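PDB 3A2Q: 6-aminohexanoate-cyclic-dimer hydrolase from Arthrobacter sp., which hydrolyses one amide bond of the cyclic dimer of 6-aminohexanoic acid, a nylon-6 by-product, to give the linear dimer. Local coordinates for residues V165-A171 / A209-F215; G192-P196 / L226-G231. The protein carries 1 engineered substitution. Residues are numbered along the deposited sequence.

Contact 1: V165-A171 / A209-F215. With ACA (6-aminohexanoic acid), chain C.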
ATOM      1  N   VAL A 165       0.591 -12.936  -1.485  1.00 30.70           N
ATOM      2  CA  VAL A 165      -0.117 -11.685  -1.727  1.00 30.49           C
ATOM      3  C   VAL A 165      -0.713 -11.161  -0.428  1.00 29.63           C
ATOM      4  O   VAL A 165      -0.937 -11.921   0.513  1.00 29.20           O
ATOM      5  CB  VAL A 165      -1.263 -11.874  -2.744  1.00 26.68           C
ATOM      6  CG1 VAL A 165      -0.717 -12.434  -4.047  1.00 27.70           C
ATOM      7  CG2 VAL A 165      -2.319 -12.792  -2.174  1.00 28.32           C
ATOM      8  N   ALA A 166      -0.981  -9.860  -0.382  1.00 25.51           N
ATOM      9  CA  ALA A 166      -1.551  -9.257   0.810  1.00 25.87           C
ATOM     10  C   ALA A 166      -2.262  -7.960   0.480  1.00 27.54           C
ATOM     11  O   ALA A 166      -2.042  -7.361  -0.576  1.00 27.39           O
ATOM     12  CB  ALA A 166      -0.459  -8.996   1.835  1.00 24.88           C
ATOM     13  N   HIS A 167      -3.114  -7.540   1.403  1.00 26.69           N
ATOM     14  CA  HIS A 167      -3.879  -6.315   1.268  1.00 26.58           C
ATOM     15  C   HIS A 167      -3.243  -5.182   2.073  1.00 26.56           C
ATOM     16  O   HIS A 167      -2.431  -5.413   2.975  1.00 24.96           O
ATOM     17  CB  HIS A 167      -5.318  -6.553   1.749  1.00 24.96           C
ATOM     18  CG  HIS A 167      -6.006  -5.319   2.247  1.00 27.94           C
ATOM     19  ND1 HIS A 167      -5.758  -4.779   3.491  1.00 27.46           N
ATOM     20  CD2 HIS A 167      -6.913  -4.504   1.658  1.00 26.33           C
ATOM     21  CE1 HIS A 167      -6.481  -3.684   3.646  1.00 29.53           C
ATOM     22  NE2 HIS A 167      -7.191  -3.495   2.547  1.00 28.33           N
ATOM     23  N   GLY A 168      -3.628  -3.958   1.730  1.00 24.83           N
ATOM     24  CA  GLY A 168      -3.144  -2.782   2.417  1.00 25.41           C
ATOM     25  C   GLY A 168      -3.910  -1.607   1.855  1.00 26.93           C
ATOM     26  O   GLY A 168      -4.736  -1.781   0.956  1.00 25.73           O
ATOM     27  N   ASN A 169      -3.705  -0.417   2.407  1.00 25.47           N
ATOM     28  CA  ASN A 169      -4.365   0.753   1.844  1.00 24.05           C
ATOM     29  C   ASN A 169      -3.318   1.824   1.644  1.00 25.84           C
ATOM     30  O   ASN A 169      -2.207   1.729   2.181  1.00 25.36           O
ATOM     31  CB  ASN A 169      -5.551   1.247   2.680  1.00 27.44           C
ATOM     32  CG  ASN A 169      -5.431   0.903   4.134  1.00 39.74           C
ATOM     33  OD1 ASN A 169      -4.580   1.439   4.842  1.00 40.18           O
ATOM     34  ND2 ASN A 169      -6.298   0.003   4.601  1.00 39.48           N
ATOM     35  N   ASP A 170      -3.681   2.851   0.891  1.00 23.62           N
ATOM     36  CA  ASP A 170      -2.729   3.874   0.496  1.00 25.07           C
ATOM     37  C   ASP A 170      -3.389   5.255   0.420  1.00 25.16           C
ATOM     38  O   ASP A 170      -4.225   5.499  -0.451  1.00 22.59           O
ATOM     39  CB  ASP A 170      -2.202   3.425  -0.881  1.00 17.84           C
ATOM     40  CG  ASP A 170      -1.023   4.216  -1.369  1.00 17.90           C
ATOM     41  OD1 ASP A 170      -1.083   5.460  -1.347  1.00 20.25           O
ATOM     42  OD2 ASP A 170      -0.035   3.579  -1.802  1.00 20.46           O
ATOM     43  N   ALA A 171      -3.006   6.153   1.327  1.00 23.15           N
ATOM     44  CA  ALA A 171      -3.556   7.508   1.359  1.00 23.68           C
ATOM     45  C   ALA A 171      -2.501   8.547   0.978  1.00 23.82           C
ATOM     46  O   ALA A 171      -2.834   9.652   0.541  1.00 26.43           O
ATOM     47  CB  ALA A 171      -4.115   7.821   2.747  1.00 24.67           C
ATOM     48  N   ALA A 209      -8.689  10.288  -1.038  1.00 24.43           N
ATOM     49  CA  ALA A 209      -7.245  10.088  -1.124  1.00 23.20           C
ATOM     50  C   ALA A 209      -6.818   8.689  -0.696  1.00 25.30           C
ATOM     51  O   ALA A 209      -5.813   8.168  -1.190  1.00 23.88           O
ATOM     52  CB  ALA A 209      -6.513  11.133  -0.282  1.00 24.44           C
ATOM     53  N   ALA A 210      -7.574   8.073   0.215  1.00 23.00           N
ATOM     54  CA  ALA A 210      -7.249   6.725   0.691  1.00 22.56           C
ATOM     55  C   ALA A 210      -7.803   5.650  -0.249  1.00 23.25           C
ATOM     56  O   ALA A 210      -9.012   5.565  -0.462  1.00 24.04           O
ATOM     57  CB  ALA A 210      -7.794   6.520   2.100  1.00 23.84           C
ATOM     58  N   HIS A 211      -6.905   4.846  -0.813  1.00 23.44           N
ATOM     59  CA  HIS A 211      -7.266   3.775  -1.746  1.00 24.42           C
ATOM     60  C   HIS A 211      -6.873   2.421  -1.164  1.00 24.58           C
ATOM     61  O   HIS A 211      -5.835   2.313  -0.512  1.00 25.33           O
ATOM     62  CB  HIS A 211      -6.466   3.865  -3.058  1.00 23.94           C
ATOM     63  CG  HIS A 211      -6.600   5.149  -3.816  1.00 20.63           C
ATOM     64  ND1 HIS A 211      -6.307   6.383  -3.271  1.00 20.17           N
ATOM     65  CD2 HIS A 211      -6.840   5.371  -5.132  1.00 23.64           C
ATOM     66  CE1 HIS A 211      -6.349   7.303  -4.217  1.00 20.99           C
ATOM     67  NE2 HIS A 211      -6.667   6.715  -5.357  1.00 26.02           N
ATOM     68  N   GLU A 212      -7.675   1.387  -1.413  1.00 23.79           N
ATOM     69  CA  GLU A 212      -7.287   0.051  -0.974  1.00 23.89           C
ATOM     70  C   GLU A 212      -6.293  -0.385  -2.045  1.00 27.32           C
ATOM     71  O   GLU A 212      -6.473  -0.068  -3.227  1.00 24.06           O
ATOM     72  CB  GLU A 212      -8.477  -0.919  -0.935  1.00 21.92           C
ATOM     73  CG  GLU A 212      -9.555  -0.532   0.067  1.00 27.05           C
ATOM     74  CD  GLU A 212      -8.981  -0.146   1.420  1.00 31.97           C
ATOM     75  OE1 GLU A 212      -9.201   1.008   1.846  1.00 33.21           O
ATOM     76  OE2 GLU A 212      -8.311  -0.994   2.054  1.00 28.69           O
ATOM     77  N   GLY A 213      -5.245  -1.097  -1.634  1.00 24.46           N
ATOM     78  CA  GLY A 213      -4.218  -1.522  -2.569  1.00 26.64           C
ATOM     79  C   GLY A 213      -3.827  -2.983  -2.473  1.00 27.28           C
ATOM     80  O   GLY A 213      -4.360  -3.725  -1.641  1.00 25.67           O
ATOM     81  N   LEU A 214      -2.864  -3.383  -3.302  1.00 25.12           N
ATOM     82  CA  LEU A 214      -2.440  -4.777  -3.383  1.00 25.37           C
ATOM     83  C   LEU A 214      -0.935  -4.995  -3.374  1.00 23.63           C
ATOM     84  O   LEU A 214      -0.177  -4.195  -3.936  1.00 21.77           O
ATOM     85  CB  LEU A 214      -3.013  -5.389  -4.662  1.00 23.00           C
ATOM     86  CG  LEU A 214      -4.516  -5.176  -4.863  1.00 24.05           C
ATOM     87  CD1 LEU A 214      -4.886  -5.475  -6.308  1.00 22.66           C
ATOM     88  CD2 LEU A 214      -5.292  -6.053  -3.893  1.00 22.53           C
ATOM     89  N   PHE A 215      -0.526  -6.103  -2.751  1.00 26.32           N
ATOM     90  CA  PHE A 215       0.874  -6.510  -2.634  1.00 26.64           C
ATOM     91  C   PHE A 215       1.058  -7.886  -3.268  1.00 26.42           C
ATOM     92  O   PHE A 215       0.217  -8.759  -3.090  1.00 25.99           O
ATOM     93  CB  PHE A 215       1.284  -6.646  -1.163  1.00 26.43           C
ATOM     94  CG  PHE A 215       1.538  -5.349  -0.466  1.00 19.16           C
ATOM     95  CD1 PHE A 215       2.714  -4.639  -0.699  1.00 22.50           C
ATOM     96  CD2 PHE A 215       0.622  -4.853   0.452  1.00 19.51           C
ATOM     97  CE1 PHE A 215       2.975  -3.447  -0.020  1.00 24.20           C
ATOM     98  CE2 PHE A 215       0.870  -3.663   1.138  1.00 28.75           C
ATOM     99  CZ  PHE A 215       2.049  -2.961   0.901  1.00 21.87           C
TER
HETATM  100  C   ACA C 602      -0.934   6.228   4.712  1.00 38.12           C
HETATM  101  O   ACA C 602      -1.198   6.419   3.521  1.00 31.11           O
HETATM  102  C2  ACA C 602       0.359   6.751   5.321  1.00 36.13           C
HETATM  103  C3  ACA C 602       0.470   8.271   5.277  1.00 39.61           C
HETATM  104  C4  ACA C 602      -0.245   8.948   6.448  1.00 41.85           C
HETATM  105  C5  ACA C 602      -0.769  10.328   6.049  1.00 47.58           C
HETATM  106  C6  ACA C 602      -1.720  10.919   7.085  1.00 49.59           C
HETATM  107  N   ACA C 602      -3.114  10.538   6.857  1.00 53.42           N
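The backbone ladder holds the two shortest bonds, Asp170 N to His211 O (2.6 Å) and Gly213 N to Gly168 O (2.7 Å); His211 N to Asp170 O follows (2.8 Å), whereas Gly168 N bonds weakly to Gly213 O. Ala166 and Phe215 bond in both directions, so 165-170 and 211-215 run antiparallel in the central sheet of the amidase fold. On the face of His167 and Asn169, Glu212 OE2 accepts from His167 NE2 (2.8 Å) and weakly from Asn169 ND2 (3.4 Å), its cross-strand partner, while Asn169 OD1 receives Lys72 NZ, the probable charge-relay lysine. On the other face, Asp170 bonds to Asn429 and Arg176 (salt bridge), and the Phe215 ring turns its edge to Gly168 (Phe215 CE2 to Gly168 CA 4.3 Å), where a side chain would clash. Past the strand, Ala171 N donates to O of 6-aminohexanoic acid (2.9 Å). With Ala172 N also bonded, this turn presents two backbone amides to the ligand, consistent with the oxyanion hole of related amidases.

Contact 2: G192-P196 / L226-G231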
ATOM      1  N   GLY A 192     -11.467   4.493  -6.668  1.00 21.30           N
ATOM      2  CA  GLY A 192     -12.747   3.873  -6.956  1.00 25.72           C
ATOM      3  C   GLY A 192     -12.674   2.513  -7.623  1.00 26.45           C
ATOM      4  O   GLY A 192     -13.700   1.986  -8.062  1.00 27.41           O
ATOM      5  N   ARG A 193     -11.474   1.941  -7.716  1.00 23.18           N
ATOM      6  CA  ARG A 193     -11.319   0.626  -8.334  1.00 25.90           C
ATOM      7  C   ARG A 193     -11.712  -0.472  -7.352  1.00 26.75           C
ATOM      8  O   ARG A 193     -12.473  -1.380  -7.692  1.00 25.60           O
ATOM      9  CB  ARG A 193      -9.866   0.403  -8.775  1.00 23.70           C
ATOM     10  CG  ARG A 193      -9.606  -0.950  -9.445  1.00 23.90           C
ATOM     11  CD  ARG A 193     -10.278  -1.045 -10.816  1.00 26.76           C
ATOM     12  NE  ARG A 193      -9.704  -0.098 -11.772  1.00 23.77           N
ATOM     13  CZ  ARG A 193     -10.305   0.285 -12.894  1.00 28.89           C
ATOM     14  NH1 ARG A 193     -11.503  -0.195 -13.207  1.00 25.56           N
ATOM     15  NH2 ARG A 193      -9.717   1.162 -13.699  1.00 23.30           N
ATOM     16  N   ILE A 194     -11.189  -0.382  -6.131  1.00 24.76           N
ATOM     17  CA  ILE A 194     -11.451  -1.385  -5.099  1.00 26.54           C
ATOM     18  C   ILE A 194     -12.303  -0.834  -3.969  1.00 27.56           C
ATOM     19  O   ILE A 194     -11.954   0.170  -3.358  1.00 26.08           O
ATOM     20  CB  ILE A 194     -10.134  -1.908  -4.480  1.00 25.13           C
ATOM     21  CG1 ILE A 194      -9.219  -2.448  -5.583  1.00 24.31           C
ATOM     22  CG2 ILE A 194     -10.440  -2.987  -3.438  1.00 23.74           C
ATOM     23  CD1 ILE A 194      -7.899  -3.027  -5.075  1.00 23.00           C
ATOM     24  N   SER A 195     -13.416  -1.499  -3.680  1.00 24.54           N
ATOM     25  CA  SER A 195     -14.300  -1.038  -2.618  1.00 25.17           C
ATOM     26  C   SER A 195     -13.757  -1.279  -1.215  1.00 25.70           C
ATOM     27  O   SER A 195     -13.274  -2.367  -0.910  1.00 24.23           O
ATOM     28  CB  SER A 195     -15.661  -1.719  -2.720  1.00 23.63           C
ATOM     29  OG  SER A 195     -16.475  -1.322  -1.637  1.00 24.90           O
ATOM     30  N   PRO A 196     -13.831  -0.254  -0.343  1.00 24.32           N
ATOM     31  CA  PRO A 196     -13.366  -0.330   1.046  1.00 26.35           C
ATOM     32  C   PRO A 196     -14.586  -0.521   1.955  1.00 26.76           C
ATOM     33  O   PRO A 196     -14.466  -0.500   3.180  1.00 28.21           O
ATOM     34  CB  PRO A 196     -12.741   1.033   1.266  1.00 26.31           C
ATOM     35  CG  PRO A 196     -13.713   1.917   0.534  1.00 28.53           C
ATOM     36  CD  PRO A 196     -14.021   1.153  -0.746  1.00 28.58           C
ATOM     37  N   LEU A 226      -6.763  -7.833  -9.034  1.00 29.70           N
ATOM     38  CA  LEU A 226      -7.663  -6.766  -9.464  1.00 25.55           C
ATOM     39  C   LEU A 226      -8.960  -7.360  -9.996  1.00 28.43           C
ATOM     40  O   LEU A 226     -10.038  -6.828  -9.748  1.00 29.98           O
ATOM     41  CB  LEU A 226      -7.012  -5.922 -10.557  1.00 26.92           C
ATOM     42  CG  LEU A 226      -6.042  -4.844 -10.082  1.00 28.03           C
ATOM     43  CD1 LEU A 226      -5.361  -4.196 -11.271  1.00 35.39           C
ATOM     44  CD2 LEU A 226      -6.811  -3.818  -9.263  1.00 26.99           C
ATOM     45  N   ASP A 227      -8.853  -8.462 -10.731  1.00 29.47           N
ATOM     46  CA  ASP A 227     -10.039  -9.104 -11.283  1.00 30.16           C
ATOM     47  C   ASP A 227     -10.916  -9.650 -10.168  1.00 30.91           C
ATOM     48  O   ASP A 227     -12.125  -9.811 -10.335  1.00 34.50           O
ATOM     49  CB  ASP A 227      -9.647 -10.244 -12.225  1.00 28.69           C
ATOM     50  CG  ASP A 227      -8.949  -9.754 -13.477  1.00 35.10           C
ATOM     51  OD1 ASP A 227      -9.208  -8.602 -13.894  1.00 31.59           O
ATOM     52  OD2 ASP A 227      -8.153 -10.523 -14.054  1.00 33.01           O
ATOM     53  N   VAL A 228     -10.300  -9.928  -9.026  1.00 28.78           N
ATOM     54  CA  VAL A 228     -11.021 -10.470  -7.886  1.00 27.88           C
ATOM     55  C   VAL A 228     -11.734  -9.432  -7.019  1.00 29.96           C
ATOM     56  O   VAL A 228     -12.909  -9.602  -6.684  1.00 30.48           O
ATOM     57  CB  VAL A 228     -10.070 -11.288  -6.966  1.00 27.63           C
ATOM     58  CG1 VAL A 228     -10.824 -11.803  -5.749  1.00 31.09           C
ATOM     59  CG2 VAL A 228      -9.463 -12.445  -7.743  1.00 33.70           C
ATOM     60  N   VAL A 229     -11.038  -8.348  -6.678  1.00 29.14           N
ATOM     61  CA  VAL A 229     -11.608  -7.351  -5.780  1.00 27.30           C
ATOM     62  C   VAL A 229     -12.114  -6.031  -6.343  1.00 24.04           C
ATOM     63  O   VAL A 229     -12.549  -5.174  -5.581  1.00 25.54           O
ATOM     64  CB  VAL A 229     -10.601  -7.009  -4.649  1.00 27.39           C
ATOM     65  CG1 VAL A 229     -10.173  -8.282  -3.928  1.00 29.57           C
ATOM     66  CG2 VAL A 229      -9.383  -6.288  -5.234  1.00 32.00           C
ATOM     67  N   SER A 230     -12.082  -5.860  -7.658  1.00 26.27           N
ATOM     68  CA  SER A 230     -12.536  -4.605  -8.254  1.00 26.27           C
ATOM     69  C   SER A 230     -14.037  -4.531  -8.543  1.00 27.14           C
ATOM     70  O   SER A 230     -14.749  -5.533  -8.481  1.00 27.65           O
ATOM     71  CB  SER A 230     -11.754  -4.338  -9.544  1.00 24.64           C
ATOM     72  OG  SER A 230     -10.372  -4.180  -9.272  1.00 30.97           O
ATOM     73  N   GLY A 231     -14.516  -3.326  -8.847  1.00 28.51           N
ATOM     74  CA  GLY A 231     -15.926  -3.148  -9.161  1.00 27.21           C
ATOM     75  C   GLY A 231     -16.714  -2.299  -8.183  1.00 27.91           C
ATOM     76  O   GLY A 231     -16.413  -2.261  -6.987  1.00 27.15           O
TER
HETATM   77  O   HOH W   1     -14.764  -3.537  -5.205  1.00 26.64           O
HETATM   78  O   HOH W   2     -13.247  -4.962  -2.706  1.00 28.11           O
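In this amidase-fold enzyme, the loop 192-196 packs against the C-terminal end of helix 219-229, whose last turn gives way to an extended chain at Ser230. Ser230, with chi1 m, turns OG back to Leu226 O (2.7 Å), the same carbonyl that accepts Ser230 N at 3.1 Å. Ile194 adopts an mt rotamer that carries CD1 to 3.6 Å from Val229 CG2, itself on an m rotamer, and to 4.4 Å from Leu226 CD2; Phe103 of helix 102-110 packs on both Ile194 and Val229. Chi1 t sets Arg193 CG 4.0 Å from Leu226 CD2 and 3.3 Å from Ser230 OG; p torsions at chi2 and chi3 then turn the guanidinium away to Glu460, a salt bridge, and the carbonyl of Pro241. Ser195, t, directs OG to Asp236. Gly192 (phi 84°) and Gly231 (phi 115°) take backbone angles at which a CB would crowd the preceding carbonyl. Water fills the space left beside the helix end: water 1 lies 2.9 Å from Ser195 N and 2.8 Å from Val229 O. The direct backbone bond is Gly231 N to Arg193 O, at 3.0 Å.

In the fold
The centres of contacts 1 and 2 lie about 11 Å apart, and their segments alternate along the chain: 165-171, 192-196, 209-215, 226-231. Contact 1 pairs neighbouring strands in the middle of the mixed sheet; contact 2 joins helix 219-229 to a loop following strand 185-188, which flanks 211-216 on the side away from 165-170. They meet through Glu212 and Leu214: Glu212 OE1 is 3.6 Å from Pro196 CB, and Leu214 CD1 is 3.9 Å from Leu226 CD2. Strand 211-216 leads directly into helix 219-229, so these successive elements connect the ligand-binding end of contact 1 with plain packing at contact 2, where the Ile194 side chain lies about 14 Å from bound 6-aminohexanoic acid.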